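Local coordinates for Xaa-Pro Dipeptidase (Alteromonas macleodii, PDB 2QS8), which probably hydrolyses Xaa-Pro dipeptides or related peptides as a carboxypeptidase of the amidohydrolase superfamily, with a metal site in a TIM barrel, at residues 76-79 with 80-83; 110-113 with 114-117; 116-119 with 120-124. All coordinates share one frame; numbering follows the deposited sequence.

Contact 1: residues 76-79 with 80-83; sequences YQSK and AQAP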
loop_
_atom_site.group_PDB
_atom_site.type_symbol
_atom_site.label_atom_id
_atom_site.label_comp_id
_atom_site.label_asym_id
_atom_site.label_seq_id
_atom_site.Cartn_x
_atom_site.Cartn_y
_atom_site.Cartn_z
ATOM N N TYR A 76 -31.540 12.408 13.228
ATOM C CA TYR A 76 -31.898 12.661 11.838
ATOM C C TYR A 76 -33.020 13.681 11.651
ATOM O O TYR A 76 -34.104 13.537 12.214
ATOM C CB TYR A 76 -32.295 11.362 11.123
ATOM C CG TYR A 76 -32.120 11.482 9.634
ATOM C CD1 TYR A 76 -30.851 11.404 9.062
ATOM C CD2 TYR A 76 -33.197 11.805 8.808
ATOM C CE1 TYR A 76 -30.652 11.656 7.714
ATOM C CE2 TYR A 76 -33.010 12.060 7.451
ATOM C CZ TYR A 76 -31.729 11.989 6.912
ATOM O OH TYR A 76 -31.512 12.285 5.580
ATOM N N GLN A 77 -32.742 14.707 10.856
ATOM C CA GLN A 77 -33.719 15.750 10.565
ATOM C C GLN A 77 -33.928 15.819 9.060
ATOM O O GLN A 77 -33.013 15.534 8.282
ATOM C CB GLN A 77 -33.225 17.111 11.064
ATOM C CG GLN A 77 -33.184 17.257 12.576
ATOM C CD GLN A 77 -32.639 18.597 13.019
ATOM O OE1 GLN A 77 -31.469 18.907 12.791
ATOM N NE2 GLN A 77 -33.483 19.401 13.653
ATOM N N SER A 78 -35.133 16.199 8.655
ATOM C CA SER A 78 -35.471 16.344 7.246
ATOM C C SER A 78 -34.563 17.399 6.600
ATOM O O SER A 78 -33.902 18.180 7.299
ATOM C CB SER A 78 -36.923 16.808 7.110
ATOM O OG SER A 78 -37.084 18.101 7.670
ATOM N N LYS A 79 -34.540 17.406 5.267
ATOM C CA LYS A 79 -33.757 18.372 4.515
ATOM C C LYS A 79 -34.158 19.790 4.922
ATOM O O LYS A 79 -33.310 20.662 5.096
ATOM C CB LYS A 79 -33.986 18.194 3.014
ATOM C CG LYS A 79 -33.393 16.919 2.441
ATOM C CD LYS A 79 -33.672 16.797 0.941
ATOM C CE LYS A 79 -33.015 17.922 0.150
ATOM N NZ LYS A 79 -33.323 17.809 -1.302
ATOM N N ALA A 80 -35.456 20.009 5.088
ATOM C CA ALA A 80 -35.958 21.317 5.484
ATOM C C ALA A 80 -35.535 21.748 6.891
ATOM O O ALA A 80 -35.310 22.932 7.131
ATOM C CB ALA A 80 -37.487 21.342 5.369
ATOM N N GLN A 81 -35.419 20.795 7.816
ATOM C CA GLN A 81 -35.058 21.113 9.205
ATOM C C GLN A 81 -33.564 21.066 9.522
ATOM O O GLN A 81 -33.094 21.770 10.416
ATOM C CB GLN A 81 -35.766 20.155 10.177
ATOM C CG GLN A 81 -37.299 20.200 10.209
ATOM C CD GLN A 81 -37.837 21.469 10.833
ATOM O OE1 GLN A 81 -37.228 22.033 11.741
ATOM N NE2 GLN A 81 -38.997 21.919 10.359
ATOM N N ALA A 82 -32.828 20.221 8.804
ATOM C CA ALA A 82 -31.393 20.039 9.032
ATOM C C ALA A 82 -30.553 21.305 8.975
ATOM O O ALA A 82 -30.706 22.116 8.071
ATOM C CB ALA A 82 -30.836 19.021 8.037
ATOM N N PRO A 83 -29.646 21.491 9.953
ATOM C CA PRO A 83 -28.794 22.693 9.944
ATOM C C PRO A 83 -27.826 22.608 8.760
ATOM O O PRO A 83 -27.577 21.518 8.231
ATOM C CB PRO A 83 -28.088 22.633 11.301
ATOM C CG PRO A 83 -28.024 21.148 11.587
ATOM C CD PRO A 83 -29.385 20.654 11.136
#
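Ser78 and Ala82 close an isolated alpha-turn within a loop, the intervening backbone of Lys79, Ala80 and Gln81 keeping near right-handed helical angles while the chain on either side is extended. The closure is the bond from Ala82 N to Ser78 O, 2.8 Å long and nearly along the C=O axis. Gln81 N also approaches Ser78 O, but that bond is weak, bent to 125° at the hydrogen. The same N-H is shared with the serine side chain, where Ser78 OG accepts it at 3.2 Å and a straighter 144°. The hydroxyl can do this because chi1 of 64° tucks OG over its own backbone, on the side where Gln81 N arrives. There it also meets the aliphatic part of Gln81, whose CG lies 3.3 Å from Ser78 OG before the chain bends away at chi2. Ala82 CB comes within 3.3 Å of Ser78 O as a consequence of the closing bond. Beyond that bond, the extended chain of Gln77 runs across to the proline ring, meeting it at about a right angle, with Gln77 OE1 3.2 Å from Pro83 CD. An alanine in place of Ser78 would probably leave Gln81 N with just the weak, bent bond to the carbonyl, and Gln81 CG without the hydroxyl beside it. The turn belongs to the loop between strand 69-70 and helix 88-104; Lys79 bonds through its backbone to Phe293, which the Ser78 side chain also touches. This surface turn is therefore held chiefly by the two oxygens of Ser78, main-chain and side-chain, with the Phe293 loop beside it.

Contact 2: residues 110-113 with 114-117; sequences VRQV and GDSG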
loop_
_atom_site.group_PDB
_atom_site.type_symbol
_atom_site.label_atom_id
_atom_site.label_comp_id
_atom_site.label_asym_id
_atom_site.label_seq_id
_atom_site.Cartn_x
_atom_site.Cartn_y
_atom_site.Cartn_z
ATOM N N VAL A 110 -24.991 1.728 27.420
ATOM C CA VAL A 110 -25.249 1.763 25.985
ATOM C C VAL A 110 -23.967 1.500 25.212
ATOM O O VAL A 110 -22.867 1.695 25.724
ATOM C CB VAL A 110 -25.820 3.138 25.506
ATOM C CG1 VAL A 110 -27.149 3.427 26.184
ATOM C CG2 VAL A 110 -24.829 4.259 25.800
ATOM N N ARG A 111 -24.126 1.035 23.981
ATOM C CA ARG A 111 -23.003 0.793 23.100
ATOM C C ARG A 111 -23.160 1.782 21.928
ATOM O O ARG A 111 -24.069 1.623 21.105
ATOM C CB ARG A 111 -23.025 -0.653 22.573
ATOM C CG ARG A 111 -21.774 -1.057 21.792
ATOM C CD ARG A 111 -21.842 -2.489 21.223
ATOM N NE ARG A 111 -22.910 -2.640 20.242
ATOM C CZ ARG A 111 -23.019 -3.654 19.396
ATOM N NH1 ARG A 111 -22.122 -4.631 19.407
ATOM N NH2 ARG A 111 -24.005 -3.676 18.513
ATOM N N GLN A 112 -22.325 2.822 21.877
ATOM C CA GLN A 112 -22.388 3.773 20.768
ATOM C C GLN A 112 -21.574 3.174 19.624
ATOM O O GLN A 112 -20.363 2.972 19.743
ATOM C CB GLN A 112 -21.781 5.126 21.140
ATOM C CG GLN A 112 -21.783 6.096 19.959
ATOM C CD GLN A 112 -22.513 7.391 20.258
ATOM O OE1 GLN A 112 -23.459 7.415 21.046
ATOM N NE2 GLN A 112 -22.090 8.468 19.615
ATOM N N VAL A 113 -22.235 2.895 18.517
ATOM C CA VAL A 113 -21.550 2.308 17.392
ATOM C C VAL A 113 -21.418 3.254 16.207
ATOM O O VAL A 113 -21.854 2.927 15.103
ATOM C CB VAL A 113 -22.247 1.006 16.942
ATOM C CG1 VAL A 113 -22.001 -0.095 17.979
ATOM C CG2 VAL A 113 -23.738 1.249 16.792
ATOM N N GLY A 114 -20.812 4.418 16.450
ATOM C CA GLY A 114 -20.594 5.379 15.382
ATOM C C GLY A 114 -20.869 6.859 15.620
ATOM O O GLY A 114 -21.951 7.235 16.043
ATOM N N ASP A 115 -19.863 7.689 15.351
ATOM C CA ASP A 115 -19.976 9.147 15.438
ATOM C C ASP A 115 -18.789 9.690 14.654
ATOM O O ASP A 115 -17.981 8.899 14.166
ATOM C CB ASP A 115 -19.986 9.666 16.895
ATOM C CG ASP A 115 -18.732 9.312 17.677
ATOM O OD1 ASP A 115 -18.847 8.536 18.652
ATOM O OD2 ASP A 115 -17.641 9.818 17.340
ATOM N N SER A 116 -18.664 11.011 14.527
ATOM C CA SER A 116 -17.563 11.569 13.742
ATOM C C SER A 116 -16.171 11.085 14.165
ATOM O O SER A 116 -15.211 11.229 13.412
ATOM C CB SER A 116 -17.626 13.103 13.723
ATOM O OG SER A 116 -17.495 13.662 15.017
ATOM N N GLY A 117 -16.062 10.503 15.355
ATOM C CA GLY A 117 -14.779 9.981 15.796
ATOM C C GLY A 117 -14.456 9.983 17.285
ATOM O O GLY A 117 -14.070 8.960 17.842
#
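Gln112 and Asp115 meet across the bend where strand 107-112 gives way to its loop, an example of a barrel strand ending in a polar turn. Their meeting is the loose part: Gln112 NE2 reaches Asp115 OD1 by a weak bond of 3.4 Å, the amide and carboxylate planes standing 60° apart. The oxygen of the same amide has the stronger partner, since Gln112 OE1 accepts from Phe72 N. The tight part is the backbone. Gly114 adopts angles at which any CB would collide with Val113 O, so glycine is needed for the bend. Just beyond it, Asp115 OD2 accepts from Gly117 N at 2.6 Å in an Asx turn, the N-H coming from the anti side, 21° out of the carboxylate plane. A chi1 of 60° aims the carboxylate over this turn, where OD2 also takes Val119 N at the start of helix 119-128. Only Ser116 lies exposed at this bend. Gathering so many N-H donors would probably favour a charged carboxylate, while Gly114 O, bonded to ND1 of the metal ligand His71, ties the bend to the magnesium site as a second-shell element.

Contact 3: residues 116-119 with 120-124; sequences SGLV and AISLR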
loop_
_atom_site.group_PDB
_atom_site.type_symbol
_atom_site.label_atom_id
_atom_site.label_comp_id
_atom_site.label_asym_id
_atom_site.label_seq_id
_atom_site.Cartn_x
_atom_site.Cartn_y
_atom_site.Cartn_z
ATOM N N SER A 116 -18.664 11.011 14.527
ATOM C CA SER A 116 -17.563 11.569 13.742
ATOM C C SER A 116 -16.171 11.085 14.165
ATOM O O SER A 116 -15.211 11.229 13.412
ATOM C CB SER A 116 -17.626 13.103 13.723
ATOM O OG SER A 116 -17.495 13.662 15.017
ATOM N N GLY A 117 -16.062 10.503 15.355
ATOM C CA GLY A 117 -14.779 9.981 15.796
ATOM C C GLY A 117 -14.456 9.983 17.285
ATOM O O GLY A 117 -14.070 8.960 17.842
ATOM N N LEU A 118 -14.614 11.127 17.939
ATOM C CA LEU A 118 -14.273 11.246 19.344
ATOM C C LEU A 118 -15.425 11.689 20.249
ATOM O O LEU A 118 -15.215 11.999 21.423
ATOM C CB LEU A 118 -13.099 12.225 19.485
ATOM C CG LEU A 118 -11.660 11.696 19.409
ATOM C CD1 LEU A 118 -11.417 10.792 20.606
ATOM C CD2 LEU A 118 -11.413 10.927 18.132
ATOM N N VAL A 119 -16.641 11.713 19.717
ATOM C CA VAL A 119 -17.781 12.144 20.518
ATOM C C VAL A 119 -18.083 11.183 21.680
ATOM O O VAL A 119 -17.915 11.545 22.844
ATOM C CB VAL A 119 -19.033 12.341 19.632
ATOM C CG1 VAL A 119 -20.191 12.896 20.466
ATOM C CG2 VAL A 119 -18.706 13.301 18.492
ATOM N N ALA A 120 -18.517 9.968 21.380
ATOM C CA ALA A 120 -18.813 9.010 22.441
ATOM C C ALA A 120 -17.576 8.721 23.322
ATOM O O ALA A 120 -17.694 8.563 24.538
ATOM C CB ALA A 120 -19.349 7.702 21.840
ATOM N N ILE A 121 -16.395 8.650 22.715
ATOM C CA ILE A 121 -15.194 8.382 23.491
ATOM C C ILE A 121 -14.984 9.488 24.539
ATOM O O ILE A 121 -14.728 9.207 25.712
ATOM C CB ILE A 121 -13.966 8.290 22.578
ATOM C CG1 ILE A 121 -14.026 6.983 21.774
ATOM C CG2 ILE A 121 -12.690 8.410 23.394
ATOM C CD1 ILE A 121 -13.091 6.946 20.591
ATOM N N SER A 122 -15.099 10.742 24.114
ATOM C CA SER A 122 -14.928 11.858 25.042
ATOM C C SER A 122 -16.046 11.901 26.091
ATOM O O SER A 122 -15.808 12.169 27.265
ATOM C CB SER A 122 -14.891 13.185 24.281
ATOM O OG SER A 122 -13.792 13.229 23.388
ATOM N N LEU A 123 -17.268 11.623 25.666
ATOM C CA LEU A 123 -18.394 11.652 26.582
ATOM C C LEU A 123 -18.234 10.556 27.642
ATOM O O LEU A 123 -18.449 10.791 28.837
ATOM C CB LEU A 123 -19.694 11.465 25.808
ATOM C CG LEU A 123 -20.986 11.716 26.583
ATOM C CD1 LEU A 123 -20.928 13.110 27.208
ATOM C CD2 LEU A 123 -22.187 11.578 25.656
ATOM N N ARG A 124 -17.842 9.369 27.185
ATOM C CA ARG A 124 -17.627 8.223 28.065
ATOM C C ARG A 124 -16.610 8.585 29.136
ATOM O O ARG A 124 -16.853 8.378 30.318
ATOM C CB ARG A 124 -17.102 7.022 27.265
ATOM C CG ARG A 124 -16.677 5.842 28.122
ATOM C CD ARG A 124 -15.753 4.909 27.349
ATOM N NE ARG A 124 -14.425 5.489 27.161
ATOM C CZ ARG A 124 -13.556 5.093 26.236
ATOM N NH1 ARG A 124 -13.866 4.109 25.399
ATOM N NH2 ARG A 124 -12.374 5.686 26.154
HETATM O O HOH W 1 -16.183 8.264 19.935
#
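The flat peptide group joining Leu118 to Val119 is gripped at Leu118 O by two donors of Ser122, one from each side of the carbonyl plane. Leu118 is the N-cap residue of helix 119-128, which follows strand 107-112 in the beta-alpha succession of the TIM barrel. Ser122 OG donates to Leu118 O at 2.7 Å, tilted 18° from that plane; Ser122 N donates to it at 3.0 Å from the opposite face, 40° out. The hydroxyl can fold back so far because chi1 of -62° puts OG beside its own backbone N. One residue on, the ordinary helical repeat is in place, with Leu123 N bonded to Val119 O at 2.9 Å.

On another flank of the turn, Leu118 CD1 rests against Ile121 CG2 at 3.9 Å, an apolar touch between crossing side chains; Leu118 also packs on Val159 of the second subunit. Val119 and Leu123 instead face helix 88-104, and Ala120 and Ile121 press on Ala139, so this start of the helix packs on strand 136-139 with helices 88-104 and 175-188 beside it. Before the N-cap, Gly117 takes backbone angles that call for glycine. Its carbonyl is joined to the first turn through one bridging water, which donates to Gly117 O at 3.1 Å and accepts from Ile121 N at 2.8 Å.

Overall arrangement
Contacts 2 and 3 form one continuous passage from strand to helix: they share Ser116 and Gly117, and their centres are 7 Å apart. They are joined by a probable hydrogen bond from Ala120 N to Asp115 OD1 (3.1 Å) and by packing of Gln112 CG on Ala120 CB (3.5 Å). Contact 1 touches neither, its nearest atoms lying about 11 Å from contact 2 and 13 Å from contact 3. It reaches the methionine pocket indirectly, through Tyr76 on Leu202. The Val113 side chain of contact 2 is about 5 Å from the magnesium ion and 9 Å from the bound methionine, whereas the Ala120 side chain of contact 3 is about 12 Å from the metal.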